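Local coordinates for protein TRAP dicarboxylate transporter, DctP subunit (Sulfurospirillum deleyianum, PDB 4OVS) that binds succinate and probably delivers it to a TRAP dicarboxylate transporter as its periplasmic solute-binding subunit, at residues A24-K29 and K247-L252; S243-K246 and L252-M255. All coordinates share one frame; numbering follows the deposited sequence.

Interaction 1 of 2, residues A24-K29 and K247-L252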
loop_
_atom_site.group_PDB
_atom_site.type_symbol
_atom_site.label_atom_id
_atom_site.label_comp_id
_atom_site.label_asym_id
_atom_site.label_seq_id
_atom_site.Cartn_x
_atom_site.Cartn_y
_atom_site.Cartn_z
ATOM N N ALA A 24 -4.158 12.641 30.049
ATOM C CA ALA A 24 -3.392 11.460 29.679
ATOM C C ALA A 24 -1.985 11.658 30.213
ATOM O O ALA A 24 -1.433 12.754 30.125
ATOM C CB ALA A 24 -3.368 11.276 28.182
ATOM N N GLU A 25 -1.431 10.606 30.803
ATOM C CA GLU A 25 -0.075 10.620 31.316
ATOM C C GLU A 25 0.897 10.352 30.161
ATOM O O GLU A 25 2.037 10.707 30.247
ATOM C CB GLU A 25 0.093 9.540 32.375
ATOM C CG GLU A 25 -1.086 9.376 33.293
ATOM C CD GLU A 25 -0.865 9.928 34.684
ATOM O OE1 GLU A 25 0.084 10.724 34.890
ATOM O OE2 GLU A 25 -1.652 9.554 35.579
ATOM N N TYR A 26 0.424 9.717 29.080
ATOM C CA TYR A 26 1.297 9.344 27.961
ATOM C C TYR A 26 0.576 9.540 26.638
ATOM O O TYR A 26 -0.642 9.318 26.541
ATOM C CB TYR A 26 1.709 7.869 28.054
ATOM C CG TYR A 26 2.418 7.459 29.352
ATOM C CD1 TYR A 26 1.699 7.036 30.469
ATOM C CD2 TYR A 26 3.801 7.501 29.450
ATOM C CE1 TYR A 26 2.354 6.670 31.650
ATOM C CE2 TYR A 26 4.459 7.131 30.638
ATOM C CZ TYR A 26 3.713 6.721 31.712
ATOM O OH TYR A 26 4.328 6.354 32.875
ATOM N N THR A 27 1.317 9.913 25.603
ATOM C CA THR A 27 0.735 10.104 24.294
ATOM C C THR A 27 1.535 9.310 23.256
ATOM O O THR A 27 2.734 9.128 23.401
ATOM C CB THR A 27 0.717 11.607 23.891
ATOM O OG1 THR A 27 2.049 12.114 23.936
ATOM C CG2 THR A 27 -0.112 12.466 24.859
ATOM N N ILE A 28 0.865 8.883 22.189
ATOM C CA ILE A 28 1.461 8.124 21.072
ATOM C C ILE A 28 1.039 8.790 19.740
ATOM O O ILE A 28 -0.149 9.095 19.559
ATOM C CB ILE A 28 0.954 6.627 21.031
ATOM C CG1 ILE A 28 1.417 5.847 22.254
ATOM C CG2 ILE A 28 1.472 5.901 19.761
ATOM C CD1 ILE A 28 0.918 4.403 22.306
ATOM N N LYS A 29 1.993 8.977 18.819
ATOM C CA LYS A 29 1.787 9.699 17.579
ATOM C C LYS A 29 1.911 8.685 16.469
ATOM O O LYS A 29 2.983 8.099 16.272
ATOM C CB LYS A 29 2.840 10.810 17.411
ATOM C CG LYS A 29 2.946 11.696 18.632
ATOM C CD LYS A 29 3.577 13.027 18.344
ATOM C CE LYS A 29 5.086 12.999 18.382
ATOM N NZ LYS A 29 5.631 14.395 18.164
ATOM N N LYS A 247 11.361 2.488 25.498
ATOM C CA LYS A 247 11.012 3.397 26.591
ATOM C C LYS A 247 9.583 3.286 27.106
ATOM O O LYS A 247 9.302 3.745 28.201
ATOM C CB LYS A 247 11.168 4.847 26.125
ATOM C CG LYS A 247 12.612 5.340 25.924
ATOM C CD LYS A 247 12.633 6.689 25.128
ATOM C CE LYS A 247 11.755 7.793 25.785
ATOM N NZ LYS A 247 11.598 9.050 24.960
ATOM N N PHE A 248 8.661 2.739 26.315
ATOM C CA PHE A 248 7.237 2.795 26.678
ATOM C C PHE A 248 7.019 1.895 27.878
ATOM O O PHE A 248 7.617 0.844 27.978
ATOM C CB PHE A 248 6.375 2.353 25.519
ATOM C CG PHE A 248 4.902 2.627 25.699
ATOM C CD1 PHE A 248 4.405 3.921 25.576
ATOM C CD2 PHE A 248 4.022 1.586 25.953
ATOM C CE1 PHE A 248 3.064 4.172 25.716
ATOM C CE2 PHE A 248 2.668 1.820 26.117
ATOM C CZ PHE A 248 2.177 3.131 25.972
ATOM N N PRO A 249 6.178 2.337 28.812
ATOM C CA PRO A 249 6.048 1.631 30.078
ATOM C C PRO A 249 5.519 0.193 29.988
ATOM O O PRO A 249 4.527 -0.124 29.347
ATOM C CB PRO A 249 5.128 2.546 30.907
ATOM C CG PRO A 249 5.307 3.907 30.308
ATOM C CD PRO A 249 5.595 3.695 28.849
ATOM N N LYS A 250 6.221 -0.693 30.683
ATOM C CA LYS A 250 5.997 -2.125 30.535
ATOM C C LYS A 250 4.572 -2.526 30.829
ATOM O O LYS A 250 4.052 -3.399 30.167
ATOM C CB LYS A 250 6.959 -2.908 31.442
ATOM C CG LYS A 250 6.814 -4.396 31.364
ATOM C CD LYS A 250 7.978 -5.075 32.103
ATOM C CE LYS A 250 7.741 -6.568 32.348
ATOM N NZ LYS A 250 6.811 -6.820 33.497
ATOM N N ASP A 251 3.945 -1.894 31.814
ATOM C CA ASP A 251 2.589 -2.249 32.193
ATOM C C ASP A 251 1.522 -1.753 31.224
ATOM O O ASP A 251 0.394 -2.233 31.283
ATOM C CB ASP A 251 2.248 -1.749 33.599
ATOM C CG ASP A 251 2.853 -2.609 34.709
ATOM O OD1 ASP A 251 2.290 -3.693 35.017
ATOM O OD2 ASP A 251 3.887 -2.177 35.285
ATOM N N LEU A 252 1.855 -0.803 30.342
ATOM C CA LEU A 252 0.907 -0.319 29.344
ATOM C C LEU A 252 1.092 -1.024 27.975
ATOM O O LEU A 252 0.254 -0.917 27.128
ATOM C CB LEU A 252 1.026 1.212 29.163
ATOM C CG LEU A 252 0.713 1.997 30.443
ATOM C CD1 LEU A 252 1.086 3.434 30.336
ATOM C CD2 LEU A 252 -0.753 1.884 30.780
#
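Y26, I28, F248, P249 and L252 meet in an apolar side-chain contact between the first strand of the chain and the loop joining helices 242-247 and 253-289. Y26 and I28 are two residues apart on the strand, and both direct their side chains at the loop. Y26 meets P249 and L252, and I28 meets F248. The CG of Y26 lies anti to the carbonyl carbon (chi1 -57°), which turns the ring toward P249 and L252. CG of P249 meets the CE2 side, with Y26 CE2 to P249 CG at 3.3 Å, and stays near CZ and OH. The L252 methyl CD1 sits at the other side, 3.7 Å from both CD1 and CE1 of Y26. Both approach the ring obliquely.

The extended CG1-CD1 arm of I28 (chi2 178°) ends at the F248 ring, crossing it at about a right angle, with I28 CD1 4.0 Å from F248 CE1. Within the loop, P249 CD lies 3.3 Å above one face of the F248 ring, toward the rim, and the carbonyl oxygen of L252 lies at the edge, in the ring plane. The loop is drawn together by a backbone hydrogen bond from L252 N to P249 O, 2.9 Å long.

The contact seats this loop against the first strand of the mixed sheet, away from the succinate site. The strand is paired in parallel with strand 59-64, and V59 touches both I28 and L252. V256 of helix 253-289 packs against I28 and F248, while F244 of helix 242-247 meets the F248 ring.

Interaction 2 of 2, residues S243-K246 and L252-M255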
loop_
_atom_site.group_PDB
_atom_site.type_symbol
_atom_site.label_atom_id
_atom_site.label_comp_id
_atom_site.label_asym_id
_atom_site.label_seq_id
_atom_site.Cartn_x
_atom_site.Cartn_y
_atom_site.Cartn_z
ATOM N N SER A 243 12.930 2.765 19.604
ATOM C CA SER A 243 13.352 3.485 20.802
ATOM C C SER A 243 12.135 3.995 21.576
ATOM O O SER A 243 12.125 3.982 22.810
ATOM C CB SER A 243 14.339 4.600 20.449
ATOM O OG SER A 243 13.797 5.468 19.491
ATOM N N PHE A 244 11.075 4.385 20.862
ATOM C CA PHE A 244 9.799 4.620 21.529
ATOM C C PHE A 244 9.354 3.352 22.287
ATOM O O PHE A 244 9.012 3.419 23.464
ATOM C CB PHE A 244 8.705 5.069 20.534
ATOM C CG PHE A 244 7.293 4.772 21.004
ATOM C CD1 PHE A 244 6.656 5.589 21.922
ATOM C CD2 PHE A 244 6.607 3.673 20.508
ATOM C CE1 PHE A 244 5.363 5.300 22.348
ATOM C CE2 PHE A 244 5.322 3.356 20.941
ATOM C CZ PHE A 244 4.699 4.172 21.858
ATOM N N TRP A 245 9.363 2.198 21.633
ATOM C CA TRP A 245 8.864 0.988 22.278
ATOM C C TRP A 245 9.764 0.586 23.466
ATOM O O TRP A 245 9.281 0.102 24.493
ATOM C CB TRP A 245 8.782 -0.157 21.281
ATOM C CG TRP A 245 7.944 -1.327 21.725
ATOM C CD1 TRP A 245 8.345 -2.639 21.813
ATOM C CD2 TRP A 245 6.559 -1.313 22.114
ATOM N NE1 TRP A 245 7.311 -3.425 22.228
ATOM C CE2 TRP A 245 6.197 -2.646 22.413
ATOM C CE3 TRP A 245 5.597 -0.316 22.232
ATOM C CZ2 TRP A 245 4.921 -2.998 22.835
ATOM C CZ3 TRP A 245 4.317 -0.667 22.647
ATOM C CH2 TRP A 245 3.987 -1.992 22.930
ATOM N N LYS A 246 11.066 0.780 23.317
ATOM C CA LYS A 246 12.016 0.438 24.388
ATOM C C LYS A 246 11.668 1.205 25.667
ATOM O O LYS A 246 11.647 0.636 26.757
ATOM C CB LYS A 246 13.442 0.763 23.951
ATOM C CG LYS A 246 14.540 0.347 24.953
ATOM C CD LYS A 246 15.587 -0.575 24.296
ATOM C CE LYS A 246 16.623 -1.061 25.287
ATOM N NZ LYS A 246 17.581 0.009 25.683
ATOM N N LEU A 252 1.855 -0.803 30.342
ATOM C CA LEU A 252 0.907 -0.319 29.344
ATOM C C LEU A 252 1.092 -1.024 27.975
ATOM O O LEU A 252 0.254 -0.917 27.128
ATOM C CB LEU A 252 1.026 1.212 29.163
ATOM C CG LEU A 252 0.713 1.997 30.443
ATOM C CD1 LEU A 252 1.086 3.434 30.336
ATOM C CD2 LEU A 252 -0.753 1.884 30.780
ATOM N N LYS A 253 2.186 -1.759 27.779
ATOM C CA LYS A 253 2.425 -2.390 26.482
ATOM C C LYS A 253 1.370 -3.397 26.086
ATOM O O LYS A 253 0.956 -3.419 24.912
ATOM C CB LYS A 253 3.777 -3.103 26.496
ATOM C CG LYS A 253 4.938 -2.167 26.211
ATOM C CD LYS A 253 6.270 -2.835 26.382
ATOM C CE LYS A 253 7.264 -2.341 25.378
ATOM N NZ LYS A 253 8.639 -2.227 25.900
ATOM N N PRO A 254 0.952 -4.264 27.037
ATOM C CA PRO A 254 -0.083 -5.261 26.685
ATOM C C PRO A 254 -1.360 -4.632 26.079
ATOM O O PRO A 254 -1.903 -5.195 25.119
ATOM C CB PRO A 254 -0.379 -5.955 28.014
ATOM C CG PRO A 254 0.958 -5.775 28.834
ATOM C CD PRO A 254 1.352 -4.354 28.445
HETATM N N MSE A 255 -1.819 -3.496 26.599
HETATM C CA MSE A 255 -3.001 -2.826 26.019
HETATM C C MSE A 255 -2.753 -2.248 24.646
HETATM O O MSE A 255 -3.650 -2.214 23.814
HETATM C CB MSE A 255 -3.485 -1.703 26.902
HETATM C CG MSE A 255 -3.981 -2.173 28.217
HETATM SE SE MSE A 255 -2.625 -2.145 29.581
HETATM C CE MSE A 255 -3.718 -1.555 31.140
#
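K253 lays its side chain across one face of the W245 indole, and the two side chains cross at a slant. The aliphatic part of the lysine does most of the touching. CG passes over the six-membered ring, with K253 CG 3.4 Å from W245 CH2. Farther out, K253 CE sits over the five-membered ring in a CH-pi contact, 3.3 Å from its centroid. The ammonium group follows over the same face. K253 NZ lies 4.1 Å from that centroid and 9° off the normal, a cation-pi contact.

NZ of K253 also donates a hydrogen bond of 2.8 Å to the backbone O of W245. The C=O...N angle is 147°, with the donor tilted out of the carbonyl plane. The lysine chain bends at its third and fourth torsions as it reaches this oxygen. On the tryptophan, CG is anti to the backbone N (chi1 -164°), which swings the indole toward helix 253-289. There it also touches V256 and L257. An alanine here removes the indole, and K253 would probably lose its cation-pi partner and be freer to turn about its bonds.

The W245 carbonyl lies in the last turn of helix 242-247. Four residues on is P249, which has no N-H for the usual helix bond, and NZ supplies a donor instead. This cation-pi pair with its side-chain-to-backbone bond ties the two helices across the short loop between them.

The centres of interactions 1 and 2 are about 6 Å apart, at one end of the protein and well away from the chain's centre. Along the chain, 24-29 comes first. Then, after more than two hundred residues, helix 242-247, its loop and the start of helix 253-289 follow in direct succession. Interaction 2 bridges the loop between the two helices locally, whereas interaction 1 fixes that loop to the N-terminal strand. L252 belongs to both pairs of ranges. The two also touch directly, with I28 CG1 3.7 Å from F244 CZ. Only interaction 1 joins sequence-distant parts of the fold, and both lie remote from the succinate-binding residues.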